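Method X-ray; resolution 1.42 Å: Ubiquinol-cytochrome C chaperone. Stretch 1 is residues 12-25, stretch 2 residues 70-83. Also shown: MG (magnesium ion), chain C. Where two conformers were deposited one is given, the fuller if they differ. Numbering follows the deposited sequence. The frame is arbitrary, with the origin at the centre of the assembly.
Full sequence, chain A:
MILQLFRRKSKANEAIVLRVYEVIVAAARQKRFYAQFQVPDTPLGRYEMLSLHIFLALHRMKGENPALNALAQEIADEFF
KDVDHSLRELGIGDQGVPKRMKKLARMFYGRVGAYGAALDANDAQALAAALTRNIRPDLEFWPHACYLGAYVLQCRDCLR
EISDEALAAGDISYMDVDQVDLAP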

# COMPACT_ATOMS: atom_id res chain seq x y z
N ALA A 12 11.63 -18.94 -7.38
CA ALA A 12 11.53 -18.43 -6.00
C ALA A 12 10.98 -17.00 -5.97
O ALA A 12 10.17 -16.67 -5.09
CB ALA A 12 12.88 -18.49 -5.31
N ASN A 13 11.40 -16.18 -6.94
CA ASN A 13 10.92 -14.80 -7.06
C ASN A 13 9.40 -14.73 -7.18
O ASN A 13 8.76 -13.93 -6.51
CB ASN A 13 11.55 -14.10 -8.28
CG ASN A 13 11.09 -12.65 -8.42
OD1 ASN A 13 11.54 -11.77 -7.68
ND2 ASN A 13 10.19 -12.39 -9.38
N GLU A 14 8.84 -15.59 -8.03
CA GLU A 14 7.38 -15.62 -8.23
C GLU A 14 6.64 -15.99 -6.94
O GLU A 14 5.61 -15.39 -6.62
CB GLU A 14 7.00 -16.53 -9.40
CG GLU A 14 7.57 -16.09 -10.76
CD GLU A 14 7.26 -14.64 -11.11
OE1 GLU A 14 8.21 -13.84 -11.23
OE2 GLU A 14 6.07 -14.29 -11.24
N ALA A 15 7.18 -16.96 -6.20
CA ALA A 15 6.62 -17.34 -4.89
C ALA A 15 6.71 -16.20 -3.86
O ALA A 15 5.75 -15.97 -3.12
CB ALA A 15 7.30 -18.60 -4.37
N ILE A 16 7.83 -15.49 -3.84
CA ILE A 16 8.02 -14.32 -2.95
C ILE A 16 7.02 -13.19 -3.26
O ILE A 16 6.40 -12.63 -2.36
CB ILE A 16 9.48 -13.81 -2.99
CG1 ILE A 16 10.41 -14.83 -2.31
CG2 ILE A 16 9.64 -12.44 -2.33
CD1 ILE A 16 11.88 -14.65 -2.62
N VAL A 17 6.87 -12.85 -4.54
CA VAL A 17 5.94 -11.79 -4.96
C VAL A 17 4.50 -12.14 -4.53
O VAL A 17 3.79 -11.29 -3.99
CB VAL A 17 6.02 -11.53 -6.49
CG1 VAL A 17 4.91 -10.60 -6.96
CG2 VAL A 17 7.38 -10.94 -6.86
N LEU A 18 4.09 -13.39 -4.74
CA LEU A 18 2.76 -13.83 -4.35
C LEU A 18 2.55 -13.72 -2.84
O LEU A 18 1.50 -13.20 -2.41
CB LEU A 18 2.49 -15.27 -4.82
CG LEU A 18 1.15 -15.90 -4.43
CD1 LEU A 18 -0.02 -15.12 -5.01
CD2 LEU A 18 1.11 -17.35 -4.91
N ARG A 19 3.50 -14.18 -2.03
CA ARG A 19 3.29 -14.12 -0.57
C ARG A 19 3.33 -12.69 -0.04
O ARG A 19 2.50 -12.34 0.81
CB ARG A 19 4.21 -15.05 0.25
CG ARG A 19 5.65 -15.19 -0.15
CD ARG A 19 6.10 -16.58 0.30
NE ARG A 19 7.29 -17.12 -0.35
CZ ARG A 19 8.53 -16.95 0.11
NH1 ARG A 19 9.55 -17.48 -0.53
NH2 ARG A 19 8.73 -16.23 1.20
N VAL A 20 4.24 -11.86 -0.55
CA VAL A 20 4.29 -10.44 -0.14
C VAL A 20 2.98 -9.72 -0.50
O VAL A 20 2.39 -9.05 0.36
CB VAL A 20 5.53 -9.71 -0.75
CG1 VAL A 20 5.46 -8.20 -0.57
CG2 VAL A 20 6.81 -10.24 -0.13
N TYR A 21 2.50 -9.89 -1.73
CA TYR A 21 1.26 -9.24 -2.17
C TYR A 21 0.05 -9.70 -1.31
O TYR A 21 -0.79 -8.88 -0.91
CB TYR A 21 1.01 -9.42 -3.69
CG TYR A 21 -0.01 -8.44 -4.22
CD1 TYR A 21 0.33 -7.10 -4.45
CD2 TYR A 21 -1.33 -8.81 -4.43
CE1 TYR A 21 -0.61 -6.18 -4.89
CE2 TYR A 21 -2.28 -7.90 -4.89
CZ TYR A 21 -1.91 -6.58 -5.11
OH TYR A 21 -2.84 -5.66 -5.55
N GLU A 22 -0.01 -11.00 -1.01
CA GLU A 22 -1.09 -11.54 -0.17
C GLU A 22 -1.09 -10.98 1.26
O GLU A 22 -2.17 -10.70 1.81
CB GLU A 22 -1.08 -13.07 -0.19
CG GLU A 22 -1.54 -13.61 -1.54
CD GLU A 22 -1.61 -15.12 -1.63
OE1 GLU A 22 -0.86 -15.83 -0.93
OE2 GLU A 22 -2.43 -15.60 -2.44
N VAL A 23 0.10 -10.76 1.83
CA VAL A 23 0.21 -10.10 3.15
C VAL A 23 -0.33 -8.66 3.11
O VAL A 23 -1.05 -8.24 4.02
CB VAL A 23 1.66 -10.13 3.70
CG1 VAL A 23 1.80 -9.27 4.96
CG2 VAL A 23 2.07 -11.55 4.04
N ILE A 24 0.02 -7.93 2.05
CA ILE A 24 -0.44 -6.54 1.87
C ILE A 24 -1.97 -6.49 1.75
O ILE A 24 -2.63 -5.69 2.42
CB ILE A 24 0.25 -5.86 0.65
CG1 ILE A 24 1.77 -5.78 0.87
CG2 ILE A 24 -0.31 -4.46 0.41
CD1 ILE A 24 2.58 -5.35 -0.33
N VAL A 25 -2.54 -7.37 0.91
CA VAL A 25 -3.99 -7.44 0.70
C VAL A 25 -4.73 -7.78 2.01
O VAL A 25 -5.74 -7.16 2.35
CB VAL A 25 -4.35 -8.44 -0.43
CG1 VAL A 25 -5.84 -8.76 -0.47
CG2 VAL A 25 -3.90 -7.90 -1.78
N ALA A 70 13.69 -3.97 -7.08
CA ALA A 70 12.99 -4.92 -7.97
C ALA A 70 11.70 -5.45 -7.36
O ALA A 70 10.68 -5.55 -8.03
CB ALA A 70 13.91 -6.07 -8.35
N LEU A 71 11.74 -5.80 -6.07
CA LEU A 71 10.52 -6.24 -5.37
C LEU A 71 9.45 -5.13 -5.38
O LEU A 71 8.26 -5.41 -5.59
CB LEU A 71 10.84 -6.69 -3.93
CG LEU A 71 9.69 -7.26 -3.09
CD1 LEU A 71 8.95 -8.38 -3.82
CD2 LEU A 71 10.20 -7.73 -1.73
N ALA A 72 9.87 -3.88 -5.18
CA ALA A 72 8.95 -2.72 -5.25
C ALA A 72 8.29 -2.62 -6.64
O ALA A 72 7.09 -2.41 -6.73
CB ALA A 72 9.68 -1.42 -4.92
N GLN A 73 9.09 -2.80 -7.70
CA GLN A 73 8.56 -2.82 -9.08
C GLN A 73 7.50 -3.93 -9.27
O GLN A 73 6.46 -3.71 -9.90
CB GLN A 73 9.69 -3.04 -10.10
CG GLN A 73 10.69 -1.91 -10.27
CD GLN A 73 11.78 -2.23 -11.31
OE1 GLN A 73 12.07 -3.40 -11.61
NE2 GLN A 73 12.39 -1.18 -11.85
N GLU A 74 7.79 -5.12 -8.73
CA GLU A 74 6.87 -6.27 -8.80
C GLU A 74 5.54 -5.98 -8.08
O GLU A 74 4.48 -6.29 -8.60
CB GLU A 74 7.50 -7.53 -8.19
CG GLU A 74 8.69 -8.11 -8.96
CD GLU A 74 8.32 -9.09 -10.06
OE1 GLU A 74 7.11 -9.24 -10.40
OE2 GLU A 74 9.25 -9.73 -10.61
N ILE A 75 5.63 -5.41 -6.88
CA ILE A 75 4.43 -5.10 -6.08
C ILE A 75 3.59 -4.01 -6.76
O ILE A 75 2.36 -4.12 -6.84
CB ILE A 75 4.80 -4.73 -4.63
CG1 ILE A 75 5.36 -5.96 -3.89
CG2 ILE A 75 3.59 -4.14 -3.90
CD1 ILE A 75 4.46 -7.18 -3.95
N ALA A 76 4.25 -2.98 -7.29
CA ALA A 76 3.57 -1.95 -8.09
C ALA A 76 2.87 -2.54 -9.32
O ALA A 76 1.71 -2.21 -9.58
CB ALA A 76 4.55 -0.85 -8.50
N ASP A 77 3.54 -3.45 -10.03
CA ASP A 77 2.96 -4.15 -11.20
C ASP A 77 1.68 -4.91 -10.81
O ASP A 77 0.64 -4.78 -11.48
CB ASP A 77 3.98 -5.13 -11.81
CG ASP A 77 3.50 -5.77 -13.12
OD1 ASP A 77 3.20 -5.02 -14.08
OD2 ASP A 77 3.46 -7.02 -13.22
N GLU A 78 1.75 -5.68 -9.73
CA GLU A 78 0.58 -6.45 -9.26
C GLU A 78 -0.57 -5.53 -8.83
O GLU A 78 -1.75 -5.80 -9.13
CB GLU A 78 0.96 -7.41 -8.13
CG GLU A 78 1.88 -8.56 -8.52
CD GLU A 78 1.28 -9.49 -9.57
OE1 GLU A 78 0.09 -9.89 -9.44
OE2 GLU A 78 2.00 -9.83 -10.53
N PHE A 79 -0.23 -4.43 -8.14
CA PHE A 79 -1.21 -3.41 -7.71
C PHE A 79 -1.96 -2.80 -8.90
O PHE A 79 -3.17 -2.77 -8.91
CB PHE A 79 -0.50 -2.34 -6.89
CG PHE A 79 -1.35 -1.13 -6.56
CD1 PHE A 79 -2.45 -1.23 -5.72
CD2 PHE A 79 -1.00 0.13 -7.06
CE1 PHE A 79 -3.19 -0.10 -5.39
CE2 PHE A 79 -1.74 1.25 -6.73
CZ PHE A 79 -2.84 1.14 -5.90
N PHE A 80 -1.23 -2.35 -9.92
CA PHE A 80 -1.89 -1.71 -11.06
C PHE A 80 -2.72 -2.70 -11.89
O PHE A 80 -3.77 -2.31 -12.40
CB PHE A 80 -0.89 -0.90 -11.91
CG PHE A 80 -0.41 0.37 -11.24
CD1 PHE A 80 -1.33 1.36 -10.87
CD2 PHE A 80 0.93 0.58 -10.96
CE1 PHE A 80 -0.91 2.53 -10.24
CE2 PHE A 80 1.35 1.75 -10.34
CZ PHE A 80 0.43 2.73 -9.98
N LYS A 81 -2.30 -3.97 -11.98
CA LYS A 81 -3.17 -5.01 -12.59
C LYS A 81 -4.49 -5.18 -11.82
O LYS A 81 -5.57 -5.30 -12.42
CB LYS A 81 -2.44 -6.35 -12.70
CG LYS A 81 -1.32 -6.38 -13.74
CD LYS A 81 -0.74 -7.77 -14.00
CE LYS A 81 0.07 -8.33 -12.84
NZ LYS A 81 0.83 -9.57 -13.23
N ASP A 82 -4.38 -5.20 -10.49
CA ASP A 82 -5.51 -5.26 -9.56
C ASP A 82 -6.48 -4.08 -9.77
O ASP A 82 -7.69 -4.28 -9.94
CB ASP A 82 -4.95 -5.24 -8.13
CG ASP A 82 -5.94 -5.66 -7.07
OD1 ASP A 82 -7.14 -5.37 -7.21
OD2 ASP A 82 -5.50 -6.26 -6.07
N VAL A 83 -5.94 -2.87 -9.76
CA VAL A 83 -6.76 -1.64 -9.89
C VAL A 83 -7.42 -1.53 -11.28
O VAL A 83 -8.60 -1.16 -11.38
CB VAL A 83 -5.99 -0.35 -9.52
CG1 VAL A 83 -6.93 0.85 -9.57
CG2 VAL A 83 -5.42 -0.43 -8.12
MG MG C . 6.02 -10.13 -11.89
O HOH W 1 7.81 -11.33 -12.32
O HOH W 2 5.27 -11.67 -10.73
O HOH W 3 4.36 -8.99 -11.51
O HOH W 4 5.26 -10.91 -13.66
O HOH W 5 6.80 -8.57 -13.15

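Two helices that cross at a steep angle can touch over only a few turns, and they commonly make the most of that span by locking side chains into each other's grooves and placing polar groups around the apolar centre. The contact between residues 12-25 and 70-83 of this ubiquinol-cytochrome C chaperone is a compact example. The helix axes approach to 10.2 Å at a crossing angle of -61°, and the two stretches together bury 554 Å². The backbones come near at two places, Val17 CA to Glu74 CA at 6.8 Å and Tyr21 CA to Ile75 CA at 6.5 Å.

The packing is reciprocal. Ile75 enters a hole formed by Val17, Val20, Tyr21 and Ile24, while Tyr21 enters one formed by Ile75, Glu78, Phe79 and Asp82, so each of the two knobs also helps to wall the other's hole. The CA-to-CB bond of Ile75 points sideways, yet its m, m rotamer carries CD1 to 3.7 Å from Val20 CG1 and 4.1 Å from Tyr21 CB. Its CG2 meets Ile24 CD1 at 3.9 Å, so both ends of the branched side chain are used. Nearer the start of each stretch, Leu71 CD1 lies 4.3 Å from Val17 CG2 and 4.4 Å from Ile16 CG2, looser contacts that extend the apolar patch.

Carboxylate residues also contribute their aliphatic portions. Val17 CG2 packs 3.7 Å from Glu74 CB, and Val17 CG1 lies 4.0 Å from Glu78 CG. Glu78 CB sits over one face of the Tyr21 ring, 4.0 Å from its centroid and 21° off the normal, a CH-pi contact. Beyond this apolar stem, Glu78 OE2 receives a hydrogen bond from Lys81 NZ at 3.0 Å as part of a salt bridge within the helix.

Two direct hydrogen bonds join the helices. Tyr21, which has the largest area covered in the contact, reaches past Phe79 to donate from OH to Asp82 OD2 at 2.8 Å; the acceptor lies at the ring edge, near its plane, leaving the face to Glu78. Asn13 ND2 donates to Glu74 OE2 at 3.1 Å with an angle of 157°, and also to Glu14 OE1 in its own helix at 3.1 Å. One amide thus serves two carboxylates.

Those carboxylates illustrate how like charges can be accommodated. Glu14 OE1 and Glu74 OE2 are 4.3 Å apart, but besides sharing the Asn13 amide they both accept hydrogen bonds from water 1, at 2.8 Å to Glu14 OE1 and 2.7 Å to Glu74 OE2. Water 1 is itself a magnesium ligand. Glu74 OE1 binds MG directly at 2.0 Å, and five waters complete six ligands; Glu14 is held through the water shell, with water 2 donating to its OE2 at 2.8 Å. The same shell reaches along the second helix, where water 3 donates to Asp77 OD2 at 2.8 Å and Glu78 OE2 at 2.7 Å.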